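Local coordinates for DPS Protein (Brevibacillus brevis, PDB 1N1Q) that forms a hollow dodecameric ferritin-like shell that probably oxidises and stores iron and protects DNA from oxidative damage during starvation, at residues H43-F46 / E47-T51; K85-T88 / G89-A93; F104-L107 / V108-K112. All coordinates share one frame; numbering follows the deposited sequence.

Interaction 1 (H43-F46 / E47-T51); sequences HEKF and EELYT. With FEO (mu-oxo-diiron), chain F.
Leu49 N and Tyr50 N donate to Lys45 O and Phe46 O one turn earlier, the regular alpha-helical pattern of helix 39-66 in this ferritin-like four-helix bundle. Glu48 N meets Glu44 O in the same way at 3.1 Å, whereas the bond from Glu47 N to His43 O is weak. Lys45 and Glu48 run side by side, pointing the same way, with Glu48 also packing on His140 of helix 124-148. Bends at chi2 and chi3 of the lysine bring Lys45 NZ to 2.8 Å from Glu48 OE1, a salt bridge made on the syn side but 30° out of the carboxylate plane. On the bundle side, Leu49 CD1 lies 4.4 Å from Phe46 CD2 at the edge of the ring, which also packs on Met96 and Val100 of helix 93-120. With CG between backbone N and carbonyl carbon (chi1 69°), the Tyr50 ring lies back over Glu47 CA, which meets one face toward its rim, and OH ends 3.9 Å from FE1 of the mu-oxo-diiron group. His43 reaches the other iron through water: NE2 is hydrogen-bonded at 2.9 Å to a water that binds FE2 at 2.2 Å. Its ring stacks on the iron ligand His31, while Asp58 and Glu62 of the second subunit complete the ferroxidase site. Thr51 OG1 donates to Glu47 O at 2.7 Å, from the face of the carbonyl plane opposite to the backbone N-H of the same threonine.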
# COMPACT_ATOMS: atom_id res chain seq x y z
N HIS A 43 -26.88 -0.04 11.77
CA HIS A 43 -25.64 -0.60 11.24
C HIS A 43 -24.71 0.59 10.94
O HIS A 43 -23.52 0.56 11.23
CB HIS A 43 -25.93 -1.37 9.96
CG HIS A 43 -24.72 -1.97 9.30
ND1 HIS A 43 -23.99 -2.99 9.87
CD2 HIS A 43 -24.14 -1.71 8.11
CE1 HIS A 43 -23.01 -3.34 9.06
NE2 HIS A 43 -23.08 -2.58 7.98
N GLU A 44 -25.29 1.64 10.38
CA GLU A 44 -24.55 2.84 10.03
C GLU A 44 -24.15 3.64 11.27
O GLU A 44 -23.01 4.10 11.38
CB GLU A 44 -25.38 3.72 9.08
CG GLU A 44 -24.73 5.05 8.74
CD GLU A 44 -25.56 5.88 7.77
OE1 GLU A 44 -26.70 6.25 8.13
OE2 GLU A 44 -25.07 6.15 6.65
N LYS A 45 -25.09 3.81 12.20
CA LYS A 45 -24.83 4.56 13.42
C LYS A 45 -23.66 3.96 14.20
O LYS A 45 -22.75 4.67 14.64
CB LYS A 45 -26.06 4.57 14.33
CG LYS A 45 -25.95 5.58 15.46
CD LYS A 45 -26.29 6.96 14.93
CE LYS A 45 -25.28 8.00 15.33
NZ LYS A 45 -25.63 9.31 14.72
N PHE A 46 -23.70 2.65 14.38
CA PHE A 46 -22.64 1.97 15.12
C PHE A 46 -21.27 2.10 14.45
O PHE A 46 -20.25 2.13 15.14
CB PHE A 46 -23.04 0.51 15.33
CG PHE A 46 -24.23 0.34 16.26
CD1 PHE A 46 -25.22 -0.61 15.99
CD2 PHE A 46 -24.37 1.14 17.39
CE1 PHE A 46 -26.32 -0.76 16.83
CE2 PHE A 46 -25.47 0.99 18.24
CZ PHE A 46 -26.44 0.05 17.96
N GLU A 47 -21.24 2.19 13.12
CA GLU A 47 -19.95 2.37 12.44
C GLU A 47 -19.44 3.78 12.77
O GLU A 47 -18.26 3.97 13.06
CB GLU A 47 -20.08 2.23 10.92
CG GLU A 47 -18.85 2.80 10.19
CD GLU A 47 -18.89 2.61 8.68
OE1 GLU A 47 -19.99 2.57 8.10
OE2 GLU A 47 -17.80 2.51 8.08
N GLU A 48 -20.34 4.75 12.71
CA GLU A 48 -20.01 6.13 13.03
C GLU A 48 -19.38 6.18 14.43
O GLU A 48 -18.36 6.84 14.65
CB GLU A 48 -21.28 7.00 13.01
CG GLU A 48 -21.06 8.46 13.42
CD GLU A 48 -22.38 9.19 13.68
OE1 GLU A 48 -23.42 8.79 13.12
OE2 GLU A 48 -22.36 10.19 14.42
N LEU A 49 -20.00 5.47 15.36
CA LEU A 49 -19.52 5.44 16.74
C LEU A 49 -18.20 4.69 16.94
O LEU A 49 -17.36 5.15 17.71
CB LEU A 49 -20.62 4.88 17.66
CG LEU A 49 -21.89 5.74 17.74
CD1 LEU A 49 -22.93 5.07 18.63
CD2 LEU A 49 -21.55 7.13 18.26
N TYR A 50 -18.00 3.55 16.29
CA TYR A 50 -16.72 2.88 16.50
C TYR A 50 -15.61 3.65 15.80
O TYR A 50 -14.45 3.60 16.21
CB TYR A 50 -16.75 1.38 16.11
CG TYR A 50 -16.88 0.99 14.65
CD1 TYR A 50 -15.92 1.35 13.70
CD2 TYR A 50 -17.91 0.15 14.24
CE1 TYR A 50 -15.99 0.88 12.39
CE2 TYR A 50 -17.99 -0.34 12.94
CZ TYR A 50 -17.02 0.03 12.02
OH TYR A 50 -17.10 -0.47 10.74
N THR A 51 -15.96 4.39 14.76
CA THR A 51 -14.97 5.20 14.05
C THR A 51 -14.51 6.29 15.01
O THR A 51 -13.33 6.61 15.09
CB THR A 51 -15.56 5.83 12.77
OG1 THR A 51 -15.96 4.78 11.87
CG2 THR A 51 -14.54 6.73 12.10
FE1 FEO F . -19.01 -3.05 8.59
FE2 FEO F . -20.26 -2.28 5.61
O FEO F . -19.30 -1.61 7.29
O HOH W 1 -21.77 -3.83 5.67

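Interaction 2 (K85-T88 / G89-A93); sequences KEAT and GGESA
The carboxylate of Glu91 folds back on Thr88 and grips two consecutive backbone N-H groups, closing a compact turn in the loop that leads from helix 75-81 to helix 93-120. Within it lies an ST turn, in which Thr88 OG1 accepts from Gly90 N at 3.2 Å. The tight part is the carboxylate itself. Its OE2 takes the Thr88 N-H at 2.8 Å in a nearly straight bond (165°), and its OE1 takes the N-H of Gly89 at 3.0 Å in a more bent one. Both oxygens are used on their syn sides, with the donors tilted well out of the carboxylate plane. The bend at chi2 (91°) makes this possible by doubling the glutamate chain back over the turn. OE2 also sits 3.4 Å from Ala87 CB, which with Glu91 packs on Phe30 of helix 4-33, so this side of the loop leans on that helix. Thr88 directs OG1 between its own N and carbonyl carbon (chi1 65°), the rotamer that lets the hydroxyl receive Gly90 N.

The opposite character belongs to the outer rim, where Thr88, Gly89 and Gly90 are solvent-exposed. Gly89 has a positive phi, and a beta carbon there would collide with Thr88 O; Gly90 has no such restriction, with room for a side chain beside Thr88 OG1. Before the turn, Glu86 OE2 and OE1 are hydrogen-bonded to the backbone N atoms of Leu75 and Ala76, respectively, of the second subunit. After it, the chain enters helix 93-120 through the N-cap Ser92, whose OG caps a backbone N in the helix while Ser92 N is hydrogen-bonded to Glu95 OE1.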
# COMPACT_ATOMS: atom_id res chain seq x y z
N LYS A 85 -18.57 -2.90 30.24
CA LYS A 85 -18.72 -4.36 30.04
C LYS A 85 -18.86 -4.68 28.55
O LYS A 85 -19.31 -3.84 27.77
CB LYS A 85 -19.97 -4.89 30.78
CG LYS A 85 -20.02 -4.62 32.27
CD LYS A 85 -18.86 -5.26 33.02
CE LYS A 85 -19.13 -5.25 34.52
NZ LYS A 85 -17.93 -5.58 35.33
N GLU A 86 -18.50 -5.90 28.16
CA GLU A 86 -18.57 -6.32 26.77
C GLU A 86 -20.00 -6.75 26.46
O GLU A 86 -20.79 -7.01 27.37
CB GLU A 86 -17.59 -7.47 26.52
CG GLU A 86 -16.16 -7.10 26.91
CD GLU A 86 -15.12 -7.80 26.07
OE1 GLU A 86 -14.70 -8.92 26.43
OE2 GLU A 86 -14.72 -7.22 25.04
N ALA A 87 -20.34 -6.79 25.18
CA ALA A 87 -21.68 -7.18 24.77
C ALA A 87 -21.97 -8.62 25.19
O ALA A 87 -21.05 -9.41 25.39
CB ALA A 87 -21.83 -7.04 23.26
N THR A 88 -23.25 -8.95 25.33
CA THR A 88 -23.65 -10.30 25.71
C THR A 88 -23.73 -11.20 24.49
O THR A 88 -23.50 -12.40 24.57
CB THR A 88 -25.03 -10.32 26.40
OG1 THR A 88 -26.03 -9.92 25.47
CG2 THR A 88 -25.04 -9.39 27.59
N GLY A 89 -24.05 -10.60 23.35
CA GLY A 89 -24.16 -11.36 22.12
C GLY A 89 -25.61 -11.57 21.73
O GLY A 89 -25.91 -11.89 20.58
N GLY A 90 -26.52 -11.38 22.68
CA GLY A 90 -27.93 -11.55 22.40
C GLY A 90 -28.79 -10.29 22.50
O GLY A 90 -30.01 -10.39 22.60
N GLU A 91 -28.17 -9.11 22.47
CA GLU A 91 -28.95 -7.88 22.56
C GLU A 91 -29.84 -7.65 21.34
O GLU A 91 -29.45 -7.90 20.21
CB GLU A 91 -28.03 -6.66 22.69
CG GLU A 91 -27.21 -6.61 23.96
CD GLU A 91 -25.86 -7.27 23.80
OE1 GLU A 91 -25.72 -8.14 22.92
OE2 GLU A 91 -24.94 -6.91 24.55
N SER A 92 -31.05 -7.17 21.60
CA SER A 92 -31.98 -6.84 20.53
C SER A 92 -31.52 -5.46 20.06
O SER A 92 -30.71 -4.82 20.71
CB SER A 92 -33.41 -6.75 21.06
OG SER A 92 -33.55 -5.64 21.92
N ALA A 93 -32.05 -4.99 18.93
CA ALA A 93 -31.66 -3.68 18.41
C ALA A 93 -31.87 -2.59 19.46
O ALA A 93 -30.98 -1.75 19.69
CB ALA A 93 -32.46 -3.35 17.16

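Interaction 3 (F104-L107 / V108-K112); sequences FVDL and VGELK
Asp106 and Glu110 send their carboxylates across one another at a slant, the two planes 61° apart, with Asp106 OD2 3.8 Å from Glu110 OE2. Two like charges this near would probably raise the proton affinity of one of them, but the donors on Glu110 probably offset part of the cost: Ser83 OG is hydrogen-bonded to OE2 and Gln16 NE2 to OE1. The extended glutamate chain carries its other oxygen past Leu107, which, with CG anti to the carbonyl carbon (chi1 -63°), meets Glu110 OE1 through Leu107 CD2 at 4.0 Å and packs on Trp20 and Leu23 of helix 4-33 and on Leu137 of helix 124-148.

All of this rides on helix 93-120 of the four-helix bundle. Its i to i+4 bonds join Phe104 O to Val108 N, Val105 O to Gly109 N, Asp106 O to Glu110 N and Leu107 O to Leu111 N, the last at 2.7 Å and nearly along the C=O axis. Leu111 lays its branch beside the same carbonyl, CG standing 3.1 Å from Leu107 O, and its side chain also packs on Ile133 of helix 124-148. Replacing Leu111 by an alanine removes CG and both methyls, which is likely to leave Leu107 O less shielded and open a gap against Ile133. Phe104 packs on Leu137 and Val141 of helix 124-148. Val108 meets Phe104 through its backbone instead, CG2 resting 3.3 Å from Phe104 O.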
# COMPACT_ATOMS: atom_id res chain seq x y z
N PHE A 104 -22.46 5.40 27.59
CA PHE A 104 -22.11 6.80 27.42
C PHE A 104 -22.44 7.61 28.67
O PHE A 104 -21.70 8.52 29.05
CB PHE A 104 -22.83 7.40 26.21
CG PHE A 104 -22.21 7.02 24.88
CD1 PHE A 104 -22.68 7.60 23.70
CD2 PHE A 104 -21.16 6.11 24.80
CE1 PHE A 104 -22.11 7.27 22.46
CE2 PHE A 104 -20.59 5.77 23.57
CZ PHE A 104 -21.06 6.35 22.41
N VAL A 105 -23.55 7.28 29.31
CA VAL A 105 -23.94 7.98 30.53
C VAL A 105 -22.89 7.72 31.62
O VAL A 105 -22.52 8.63 32.35
CB VAL A 105 -25.34 7.53 31.02
CG1 VAL A 105 -25.65 8.17 32.38
CG2 VAL A 105 -26.39 7.94 30.01
N ASP A 106 -22.43 6.48 31.70
CA ASP A 106 -21.42 6.11 32.69
C ASP A 106 -20.13 6.89 32.39
O ASP A 106 -19.52 7.47 33.30
CB ASP A 106 -21.17 4.60 32.63
CG ASP A 106 -20.37 4.10 33.82
OD1 ASP A 106 -20.52 4.68 34.91
OD2 ASP A 106 -19.63 3.11 33.65
N LEU A 107 -19.72 6.92 31.13
CA LEU A 107 -18.52 7.64 30.73
C LEU A 107 -18.60 9.13 31.03
O LEU A 107 -17.61 9.75 31.42
CB LEU A 107 -18.23 7.43 29.24
CG LEU A 107 -17.92 6.00 28.79
CD1 LEU A 107 -17.45 6.03 27.34
CD2 LEU A 107 -16.85 5.39 29.69
N VAL A 108 -19.77 9.73 30.83
CA VAL A 108 -19.93 11.15 31.11
C VAL A 108 -19.61 11.41 32.58
O VAL A 108 -18.92 12.37 32.91
CB VAL A 108 -21.37 11.64 30.81
CG1 VAL A 108 -21.63 12.99 31.48
CG2 VAL A 108 -21.56 11.79 29.30
N GLY A 109 -20.10 10.53 33.44
CA GLY A 109 -19.84 10.67 34.86
C GLY A 109 -18.36 10.52 35.17
O GLY A 109 -17.80 11.29 35.95
N GLU A 110 -17.72 9.53 34.55
CA GLU A 110 -16.30 9.31 34.77
C GLU A 110 -15.47 10.45 34.19
O GLU A 110 -14.45 10.84 34.77
CB GLU A 110 -15.85 7.98 34.13
CG GLU A 110 -16.51 6.75 34.75
CD GLU A 110 -15.92 5.44 34.24
OE1 GLU A 110 -15.13 5.46 33.28
OE2 GLU A 110 -16.26 4.38 34.81
N LEU A 111 -15.91 11.00 33.06
CA LEU A 111 -15.18 12.10 32.44
C LEU A 111 -15.21 13.33 33.33
O LEU A 111 -14.22 14.07 33.42
CB LEU A 111 -15.76 12.40 31.06
CG LEU A 111 -15.36 11.37 29.97
CD1 LEU A 111 -16.19 11.60 28.71
CD2 LEU A 111 -13.87 11.49 29.68
N LYS A 112 -16.33 13.56 34.01
CA LYS A 112 -16.43 14.71 34.91
C LYS A 112 -15.43 14.56 36.05
O LYS A 112 -14.75 15.52 36.43
CB LYS A 112 -17.85 14.84 35.47
CG LYS A 112 -18.90 15.27 34.46
CD LYS A 112 -20.28 15.30 35.09
CE LYS A 112 -21.35 15.66 34.07
NZ LYS A 112 -22.72 15.50 34.62

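The three contacts follow one another along the chain without interleaving. Interaction 1 contributes His43 and Tyr50 to the mu-oxo-diiron pocket at the interface with the second subunit. Interaction 2 is on the surface loop, its centre 16 Å from that of interaction 1, with nearest atoms about 5 Å apart; it too meets the second subunit, through Glu86. Interaction 3 lies away from the annotated sites, on the helix that the loop of interaction 2 leads into, and about 7 Å from that contact at nearest atoms. Interactions 1 and 3 have centres 20 Å apart yet touch inside the bundle, where Leu49 CD2 packs 4.2 Å from Phe104 CE1.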